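Local coordinates for protein agarase (Pseudoalteromonas fuliginea, PDB 6XJ9) that probably hydrolyses agarose, a galactan of red algal cell walls, as a family 50 glycoside hydrolase of a marine bacterium, at residues Leu545-Tyr550 with Val585-Leu590; Lys558-Leu562 with Val574-Asn580. All coordinates share one frame; numbering follows the deposited sequence. Where two conformers were deposited one is given.

Contact 1. Residues Leu545-Tyr550 with Val585-Leu590; sequences LMKEKY and VDFSIL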
ATOM      1  N   LEU A 545       5.733 -37.448  45.092  1.00 29.62           N
ATOM      2  CA  LEU A 545       5.736 -38.109  43.793  1.00 26.67           C
ATOM      3  C   LEU A 545       6.970 -38.986  43.617  1.00 27.35           C
ATOM      4  O   LEU A 545       6.893 -40.043  42.984  1.00 27.54           O
ATOM      5  CB  LEU A 545       5.662 -37.064  42.670  1.00 26.34           C
ATOM      6  CG  LEU A 545       4.318 -36.352  42.538  1.00 26.88           C
ATOM      7  CD1 LEU A 545       4.411 -35.148  41.605  1.00 25.27           C
ATOM      8  CD2 LEU A 545       3.250 -37.323  42.061  1.00 26.65           C
ATOM      9  N   MET A 546       8.117 -38.519  44.126  1.00 27.53           N
ATOM     10  CA  MET A 546       9.357 -39.265  43.982  1.00 29.75           C
ATOM     11  C   MET A 546       9.370 -40.486  44.912  1.00 31.65           C
ATOM     12  O   MET A 546       9.894 -41.536  44.544  1.00 32.47           O
ATOM     13  CB  MET A 546      10.568 -38.363  44.243  1.00 29.74           C
ATOM     14  CG  MET A 546      10.796 -37.333  43.134  1.00 26.70           C
ATOM     15  SD  MET A 546      11.091 -38.123  41.520  1.00 26.78           S
ATOM     16  CE  MET A 546       9.457 -38.062  40.783  1.00 25.40           C
ATOM     17  N   LYS A 547       8.794 -40.338  46.114  1.00 33.27           N
ATOM     18  CA  LYS A 547       8.659 -41.430  47.072  1.00 37.21           C
ATOM     19  C   LYS A 547       7.665 -42.458  46.531  1.00 38.97           C
ATOM     20  O   LYS A 547       7.840 -43.660  46.722  1.00 41.58           O
ATOM     21  CB  LYS A 547       8.158 -40.926  48.430  1.00 33.31           C
ATOM     22  CG  LYS A 547       9.159 -40.132  49.259  1.00 33.19           C
ATOM     23  CD  LYS A 547       8.550 -39.560  50.522  1.00 31.72           C
ATOM     24  CE  LYS A 547       9.496 -38.644  51.262  1.00 30.44           C
ATOM     25  NZ  LYS A 547       8.770 -37.774  52.215  1.00 28.19           N
ATOM     26  N   GLU A 548       6.619 -41.971  45.857  1.00 40.39           N
ATOM     27  CA  GLU A 548       5.649 -42.852  45.234  1.00 41.95           C
ATOM     28  C   GLU A 548       6.330 -43.675  44.141  1.00 42.43           C
ATOM     29  O   GLU A 548       5.996 -44.842  43.961  1.00 45.65           O
ATOM     30  CB  GLU A 548       4.472 -42.047  44.679  1.00 42.94           C
ATOM     31  CG  GLU A 548       3.424 -42.900  43.988  1.00 44.02           C
ATOM     32  CD  GLU A 548       2.484 -42.138  43.066  1.00 46.32           C
ATOM     33  OE1 GLU A 548       2.902 -41.099  42.511  1.00 47.54           O
ATOM     34  OE2 GLU A 548       1.338 -42.585  42.901  1.00 46.04           O
ATOM     35  N   LYS A 549       7.296 -43.066  43.437  1.00 39.66           N
ATOM     36  CA  LYS A 549       7.957 -43.704  42.305  1.00 35.94           C
ATOM     37  C   LYS A 549       9.086 -44.624  42.770  1.00 36.33           C
ATOM     38  O   LYS A 549       9.300 -45.673  42.166  1.00 36.26           O
ATOM     39  CB  LYS A 549       8.453 -42.680  41.274  1.00 32.54           C
ATOM     40  CG  LYS A 549       9.470 -43.196  40.257  1.00 32.21           C
ATOM     41  CD  LYS A 549       9.544 -42.405  38.951  1.00 30.36           C
ATOM     42  CE  LYS A 549      10.681 -42.842  38.051  1.00 29.46           C
ATOM     43  NZ  LYS A 549      10.729 -42.069  36.785  1.00 28.34           N
ATOM     44  N   TYR A 550       9.815 -44.224  43.820  1.00 37.37           N
ATOM     45  CA  TYR A 550      11.086 -44.867  44.128  1.00 38.21           C
ATOM     46  C   TYR A 550      11.043 -45.693  45.410  1.00 42.14           C
ATOM     47  O   TYR A 550      11.959 -46.480  45.651  1.00 48.04           O
ATOM     48  CB  TYR A 550      12.231 -43.855  44.164  1.00 34.23           C
ATOM     49  CG  TYR A 550      12.640 -43.377  42.801  1.00 32.53           C
ATOM     50  CD1 TYR A 550      13.303 -44.220  41.921  1.00 31.64           C
ATOM     51  CD2 TYR A 550      12.325 -42.096  42.372  1.00 32.48           C
ATOM     52  CE1 TYR A 550      13.663 -43.790  40.654  1.00 31.93           C
ATOM     53  CE2 TYR A 550      12.681 -41.653  41.110  1.00 31.21           C
ATOM     54  CZ  TYR A 550      13.352 -42.502  40.251  1.00 31.45           C
ATOM     55  OH  TYR A 550      13.709 -42.074  39.008  1.00 32.86           O
ATOM     56  N   VAL A 585      13.511 -37.578  33.356  1.00 28.03           N
ATOM     57  CA  VAL A 585      12.182 -38.167  33.248  1.00 28.69           C
ATOM     58  C   VAL A 585      11.365 -37.729  34.466  1.00 28.49           C
ATOM     59  O   VAL A 585      10.184 -37.393  34.347  1.00 28.48           O
ATOM     60  CB  VAL A 585      12.219 -39.700  33.040  1.00 28.88           C
ATOM     61  CG1 VAL A 585      10.880 -40.360  33.331  1.00 29.14           C
ATOM     62  CG2 VAL A 585      12.684 -40.070  31.637  1.00 28.65           C
ATOM     63  N   ASP A 586      12.032 -37.673  35.621  1.00 26.45           N
ATOM     64  CA  ASP A 586      11.444 -37.200  36.864  1.00 26.35           C
ATOM     65  C   ASP A 586      11.203 -35.687  36.817  1.00 25.70           C
ATOM     66  O   ASP A 586      10.191 -35.213  37.335  1.00 25.48           O
ATOM     67  CB  ASP A 586      12.294 -37.634  38.063  1.00 27.90           C
ATOM     68  CG  ASP A 586      12.482 -39.145  38.103  1.00 30.45           C
ATOM     69  OD1 ASP A 586      11.514 -39.844  37.802  1.00 34.36           O
ATOM     70  OD2 ASP A 586      13.608 -39.604  38.381  1.00 30.09           O
ATOM     71  N   PHE A 587      12.140 -34.937  36.219  1.00 24.00           N
ATOM     72  CA  PHE A 587      12.006 -33.491  36.070  1.00 23.57           C
ATOM     73  C   PHE A 587      10.732 -33.177  35.291  1.00 22.70           C
ATOM     74  O   PHE A 587      10.012 -32.232  35.604  1.00 21.21           O
ATOM     75  CB  PHE A 587      13.264 -32.884  35.433  1.00 24.43           C
ATOM     76  CG  PHE A 587      14.450 -32.717  36.359  1.00 24.18           C
ATOM     77  CD1 PHE A 587      14.561 -33.443  37.538  1.00 24.17           C
ATOM     78  CD2 PHE A 587      15.466 -31.817  36.054  1.00 25.57           C
ATOM     79  CE1 PHE A 587      15.650 -33.279  38.385  1.00 22.04           C
ATOM     80  CE2 PHE A 587      16.571 -31.673  36.885  1.00 24.71           C
ATOM     81  CZ  PHE A 587      16.654 -32.395  38.059  1.00 22.81           C
ATOM     82  N   SER A 588      10.463 -34.013  34.286  1.00 23.41           N
ATOM     83  CA  SER A 588       9.293 -33.901  33.433  1.00 22.79           C
ATOM     84  C   SER A 588       8.011 -34.178  34.218  1.00 21.50           C
ATOM     85  O   SER A 588       7.008 -33.498  34.017  1.00 20.26           O
ATOM     86  CB  SER A 588       9.438 -34.818  32.262  1.00 23.54           C
ATOM     87  OG  SER A 588       8.701 -34.317  31.164  1.00 27.58           O
ATOM     88  N   ILE A 589       8.058 -35.182  35.105  1.00 20.13           N
ATOM     89  CA  ILE A 589       6.928 -35.570  35.943  1.00 20.55           C
ATOM     90  C   ILE A 589       6.606 -34.425  36.901  1.00 20.90           C
ATOM     91  O   ILE A 589       5.438 -34.068  37.081  1.00 20.64           O
ATOM     92  CB  ILE A 589       7.233 -36.896  36.681  1.00 20.57           C
ATOM     93  CG1 ILE A 589       7.065 -38.110  35.754  1.00 22.52           C
ATOM     94  CG2 ILE A 589       6.403 -37.043  37.949  1.00 19.45           C
ATOM     95  CD1 ILE A 589       7.571 -39.422  36.340  1.00 23.36           C
ATOM     96  N   LEU A 590       7.665 -33.827  37.463  1.00 19.70           N
ATOM     97  CA  LEU A 590       7.546 -32.773  38.457  1.00 20.21           C
ATOM     98  C   LEU A 590       7.021 -31.496  37.800  1.00 19.46           C
ATOM     99  O   LEU A 590       6.063 -30.903  38.302  1.00 20.99           O
ATOM    100  CB  LEU A 590       8.890 -32.579  39.175  1.00 19.16           C
ATOM    101  CG  LEU A 590       9.386 -33.778  39.993  1.00 20.63           C
ATOM    102  CD1 LEU A 590      10.665 -33.450  40.767  1.00 21.45           C
ATOM    103  CD2 LEU A 590       8.314 -34.289  40.940  1.00 20.26           C
TER

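Contact 2. Residues Lys558-Leu562 with Val574-Asn580; sequences KVWHL and VTIDIKN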
ATOM      1  N   LYS A 558      20.406 -43.605  42.738  1.00 41.69           N
ATOM      2  CA  LYS A 558      20.973 -44.312  41.602  1.00 42.76           C
ATOM      3  C   LYS A 558      20.665 -43.545  40.319  1.00 40.49           C
ATOM      4  O   LYS A 558      21.548 -43.322  39.494  1.00 39.22           O
ATOM      5  CB  LYS A 558      20.413 -45.735  41.514  1.00 47.14           C
ATOM      6  CG  LYS A 558      20.880 -46.699  42.597  1.00 50.81           C
ATOM      7  CD  LYS A 558      20.375 -48.118  42.405  1.00 53.32           C
ATOM      8  CE  LYS A 558      21.125 -48.880  41.332  1.00 55.55           C
ATOM      9  NZ  LYS A 558      20.720 -50.305  41.293  1.00 57.66           N
ATOM     10  N   VAL A 559      19.402 -43.141  40.159  1.00 40.25           N
ATOM     11  CA  VAL A 559      18.968 -42.556  38.901  1.00 37.29           C
ATOM     12  C   VAL A 559      19.552 -41.150  38.772  1.00 34.80           C
ATOM     13  O   VAL A 559      20.109 -40.811  37.734  1.00 33.25           O
ATOM     14  CB  VAL A 559      17.433 -42.611  38.731  1.00 39.49           C
ATOM     15  CG1 VAL A 559      16.975 -41.982  37.419  1.00 37.08           C
ATOM     16  CG2 VAL A 559      16.918 -44.040  38.812  1.00 38.28           C
ATOM     17  N   TRP A 560      19.492 -40.375  39.864  1.00 34.36           N
ATOM     18  CA  TRP A 560      19.869 -38.968  39.872  1.00 32.18           C
ATOM     19  C   TRP A 560      21.378 -38.790  40.077  1.00 34.09           C
ATOM     20  O   TRP A 560      21.887 -37.675  39.935  1.00 35.51           O
ATOM     21  CB  TRP A 560      19.061 -38.196  40.933  1.00 29.18           C
ATOM     22  CG  TRP A 560      17.591 -38.020  40.667  1.00 28.43           C
ATOM     23  CD1 TRP A 560      16.782 -38.801  39.892  1.00 27.28           C
ATOM     24  CD2 TRP A 560      16.738 -36.992  41.216  1.00 25.75           C
ATOM     25  NE1 TRP A 560      15.493 -38.330  39.912  1.00 26.09           N
ATOM     26  CE2 TRP A 560      15.434 -37.226  40.725  1.00 26.94           C
ATOM     27  CE3 TRP A 560      16.946 -35.900  42.067  1.00 26.01           C
ATOM     28  CZ2 TRP A 560      14.355 -36.398  41.048  1.00 25.17           C
ATOM     29  CZ3 TRP A 560      15.877 -35.094  42.405  1.00 24.35           C
ATOM     30  CH2 TRP A 560      14.600 -35.340  41.896  1.00 25.39           C
ATOM     31  N   HIS A 561      22.072 -39.895  40.391  0.50 34.56           N
ATOM     32  CA  HIS A 561      23.500 -39.935  40.688  0.50 35.02           C
ATOM     33  C   HIS A 561      23.816 -39.072  41.907  0.50 34.40           C
ATOM     34  O   HIS A 561      24.700 -38.222  41.861  0.50 34.50           O
ATOM     35  CB  HIS A 561      24.354 -39.590  39.458  0.50 35.71           C
ATOM     36  CG  HIS A 561      25.720 -40.191  39.486  0.50 36.76           C
ATOM     37  ND1 HIS A 561      25.927 -41.558  39.578  0.50 37.17           N
ATOM     38  CD2 HIS A 561      26.947 -39.629  39.419  0.50 37.07           C
ATOM     39  CE1 HIS A 561      27.221 -41.809  39.573  0.50 36.75           C
ATOM     40  NE2 HIS A 561      27.868 -40.642  39.480  0.50 37.11           N
ATOM     41  N   LEU A 562      23.074 -39.307  42.993  1.00 34.98           N
ATOM     42  CA  LEU A 562      23.264 -38.591  44.239  1.00 36.47           C
ATOM     43  C   LEU A 562      23.573 -39.589  45.350  1.00 39.21           C
ATOM     44  O   LEU A 562      23.582 -40.795  45.121  1.00 37.91           O
ATOM     45  CB  LEU A 562      21.999 -37.783  44.545  1.00 35.92           C
ATOM     46  CG  LEU A 562      21.707 -36.653  43.557  1.00 34.37           C
ATOM     47  CD1 LEU A 562      20.361 -36.006  43.845  1.00 32.17           C
ATOM     48  CD2 LEU A 562      22.824 -35.621  43.572  1.00 33.51           C
ATOM     49  N   VAL A 574      17.603 -30.795  48.086  1.00 38.05           N
ATOM     50  CA  VAL A 574      18.556 -31.508  47.244  1.00 38.87           C
ATOM     51  C   VAL A 574      19.158 -30.514  46.263  1.00 36.72           C
ATOM     52  O   VAL A 574      18.430 -29.727  45.664  1.00 37.39           O
ATOM     53  CB  VAL A 574      17.903 -32.648  46.435  1.00 40.35           C
ATOM     54  CG1 VAL A 574      18.940 -33.588  45.834  1.00 41.25           C
ATOM     55  CG2 VAL A 574      16.853 -33.418  47.214  1.00 41.67           C
ATOM     56  N   THR A 575      20.479 -30.594  46.075  1.00 35.57           N
ATOM     57  CA  THR A 575      21.109 -29.943  44.938  1.00 35.06           C
ATOM     58  C   THR A 575      21.289 -30.984  43.843  1.00 33.07           C
ATOM     59  O   THR A 575      22.137 -31.860  43.985  1.00 32.19           O
ATOM     60  CB  THR A 575      22.472 -29.342  45.316  1.00 34.51           C
ATOM     61  OG1 THR A 575      22.258 -28.468  46.423  1.00 35.95           O
ATOM     62  CG2 THR A 575      23.115 -28.590  44.171  1.00 31.72           C
ATOM     63  N   ILE A 576      20.494 -30.887  42.765  1.00 31.60           N
ATOM     64  CA  ILE A 576      20.573 -31.884  41.700  1.00 29.30           C
ATOM     65  C   ILE A 576      21.864 -31.704  40.912  1.00 28.82           C
ATOM     66  O   ILE A 576      22.439 -30.618  40.878  1.00 31.30           O
ATOM     67  CB  ILE A 576      19.335 -31.901  40.771  1.00 27.97           C
ATOM     68  CG1 ILE A 576      19.099 -30.557  40.076  1.00 28.43           C
ATOM     69  CG2 ILE A 576      18.098 -32.380  41.516  1.00 27.77           C
ATOM     70  CD1 ILE A 576      19.853 -30.387  38.777  1.00 27.39           C
ATOM     71  N   ASP A 577      22.295 -32.798  40.274  1.00 30.26           N
ATOM     72  CA  ASP A 577      23.429 -32.804  39.368  1.00 30.48           C
ATOM     73  C   ASP A 577      22.965 -32.337  37.991  1.00 29.21           C
ATOM     74  O   ASP A 577      22.280 -33.074  37.294  1.00 30.63           O
ATOM     75  CB  ASP A 577      24.062 -34.200  39.309  1.00 30.10           C
ATOM     76  CG  ASP A 577      25.294 -34.267  38.425  1.00 30.71           C
ATOM     77  OD1 ASP A 577      25.511 -33.312  37.656  1.00 29.57           O
ATOM     78  OD2 ASP A 577      26.035 -35.269  38.525  1.00 31.39           O
ATOM     79  N   ILE A 578      23.380 -31.133  37.584  1.00 30.46           N
ATOM     80  CA  ILE A 578      22.860 -30.513  36.373  1.00 32.97           C
ATOM     81  C   ILE A 578      23.222 -31.321  35.125  1.00 32.86           C
ATOM     82  O   ILE A 578      22.590 -31.156  34.084  1.00 31.11           O
ATOM     83  CB  ILE A 578      23.268 -29.027  36.252  1.00 33.63           C
ATOM     84  CG1 ILE A 578      22.461 -28.303  35.166  1.00 34.57           C
ATOM     85  CG2 ILE A 578      24.771 -28.881  36.043  1.00 34.22           C
ATOM     86  CD1 ILE A 578      21.038 -27.944  35.579  1.00 33.80           C
ATOM     87  N   LYS A 579      24.222 -32.206  35.239  1.00 33.51           N
ATOM     88  CA  LYS A 579      24.733 -32.932  34.084  1.00 32.14           C
ATOM     89  C   LYS A 579      24.030 -34.280  33.943  1.00 31.71           C
ATOM     90  O   LYS A 579      24.102 -34.915  32.892  1.00 31.17           O
ATOM     91  CB  LYS A 579      26.246 -33.138  34.208  1.00 36.53           C
ATOM     92  CG  LYS A 579      27.076 -31.862  34.281  1.00 38.47           C
ATOM     93  CD  LYS A 579      28.535 -32.073  33.929  1.00 39.48           C
ATOM     94  CE  LYS A 579      29.245 -30.776  33.596  1.00 39.63           C
ATOM     95  NZ  LYS A 579      28.908 -30.286  32.239  1.00 40.33           N
ATOM     96  N   ASN A 580      23.369 -34.730  35.013  1.00 32.03           N
ATOM     97  CA  ASN A 580      22.732 -36.039  35.008  1.00 31.30           C
ATOM     98  C   ASN A 580      21.533 -36.022  34.062  1.00 30.99           C
ATOM     99  O   ASN A 580      20.732 -35.087  34.100  1.00 30.44           O
ATOM    100  CB  ASN A 580      22.301 -36.448  36.416  1.00 30.67           C
ATOM    101  CG  ASN A 580      21.427 -37.678  36.413  1.00 31.22           C
ATOM    102  OD1 ASN A 580      20.205 -37.567  36.437  1.00 32.24           O
ATOM    103  ND2 ASN A 580      22.040 -38.853  36.363  1.00 30.23           N
TER
HETATM  104  O   HOH W   1      21.020 -35.140  40.185  1.00 33.98           O

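Contact 1. Residues Leu545-Tyr550 with Val585-Leu590
D586 is held by two residues of the facing helix, one at each carboxylate oxygen. K549 reaches D586 OD1 with its NZ at 2.6 Å, a salt bridge that uses the syn lone pair. Y550 meets the other oxygen, its OH donating to D586 OD2 at 2.6 Å from the syn side, slightly out of the carboxylate plane. The phenol and the carboxylate stand nearly perpendicular, 84° apart. K549 spans the distance because its CG lies anti to the backbone N (chi1 164°) and the chain beyond is extended; its CG rests over one face of the Y550 ring. Next to these polar groups M546, bent at chi2 and chi3, reaches across: M546 SD lies 3.7 Å from D586 CB, and CE turns onto L590 CD2 at 3.9 Å. L545 CD1 slides past the same L590 CD2 at 4.1 Å. D586 OD2 also accepts a hydrogen bond from W560 NE1, so this buried oxygen has two donors. With an alanine in place of D586, the K549 ammonium is likely to lose its counter-charge, and the Y550 hydroxyl and W560 NE1 the acceptor they share. The contact is looser toward solvent, where K549 and V585 are exposed and I589 CD1 stays 4.1 Å from K549 NZ. The segment axes are 11.3 Å apart at closest approach, a gap that side chains bridge. This is a helix pair (537-550 and 584-609), at 134° over the short segments nearer antiparallel than parallel but strongly inclined, in a strandless stretch of helices and loops between strands 501-506 and 614-615.

Contact 2. Residues Lys558-Leu562 with Val574-Asn580
N580 leans its side chain against the backbone at the end of helix 553-560, and each of its atoms meets something there. N580 CB lies 3.7 Å from W560 O. CG, anti to the backbone N (chi1 170°), faces both carbonyls, of V559 and W560. At the tip, N580 ND2 donates to V559 O over 3.1 Å; the donor approaches in the carbonyl plane, but the bond is bent, with an N-H...O angle of 137°. N580 OD1 is 3.5 Å from the same V559 O, two acceptors that cannot bond, and is satisfied instead by the backbone N of Q583. The next carbonyl is served by a water, which donates to W560 O at 2.7 Å and accepts from D577 N, also at 2.7 Å. Deeper in, I576 CG2 approaches the indole obliquely, 3.6 Å from W560 CZ3. L562 CD1 and V574 CG1 are pressed to 3.4 Å, tighter than usual for carbon atoms. The loop that supplies these groups is itself folded up: a type I turn runs from D577 to N580, and D577 OD1 accepts from K579 N in an Asx turn. H561 leaves the helix with positive phi. The whole is a helix C-terminus whose carbonyls of V559 and W560 are met by the N580 amide and by a water that D577 N holds in turn.

Both contacts lie on the periphery of the chain, about 35 Å from its centre, and each mixes buried with exposed residues. Contact 2 is nested inside the chain loop that contact 1 closes, their centres 13 Å apart. Contact 1 joins two helices through a charged pair, a phenol and apolar side chains; contact 2 joins a helix end to a loop, so backbone carbonyls and a water replace the charges. Helix 553-560, part of contact 2, also packs against contact 1: M546 SD lies 3.7 Å from W560 CZ2, and V559 CG1 3.6 Å from Y550 OH. F587 CZ and I576 CG1, both from buried residues, also pack at 3.7 Å, joining the apolar parts of the two contacts.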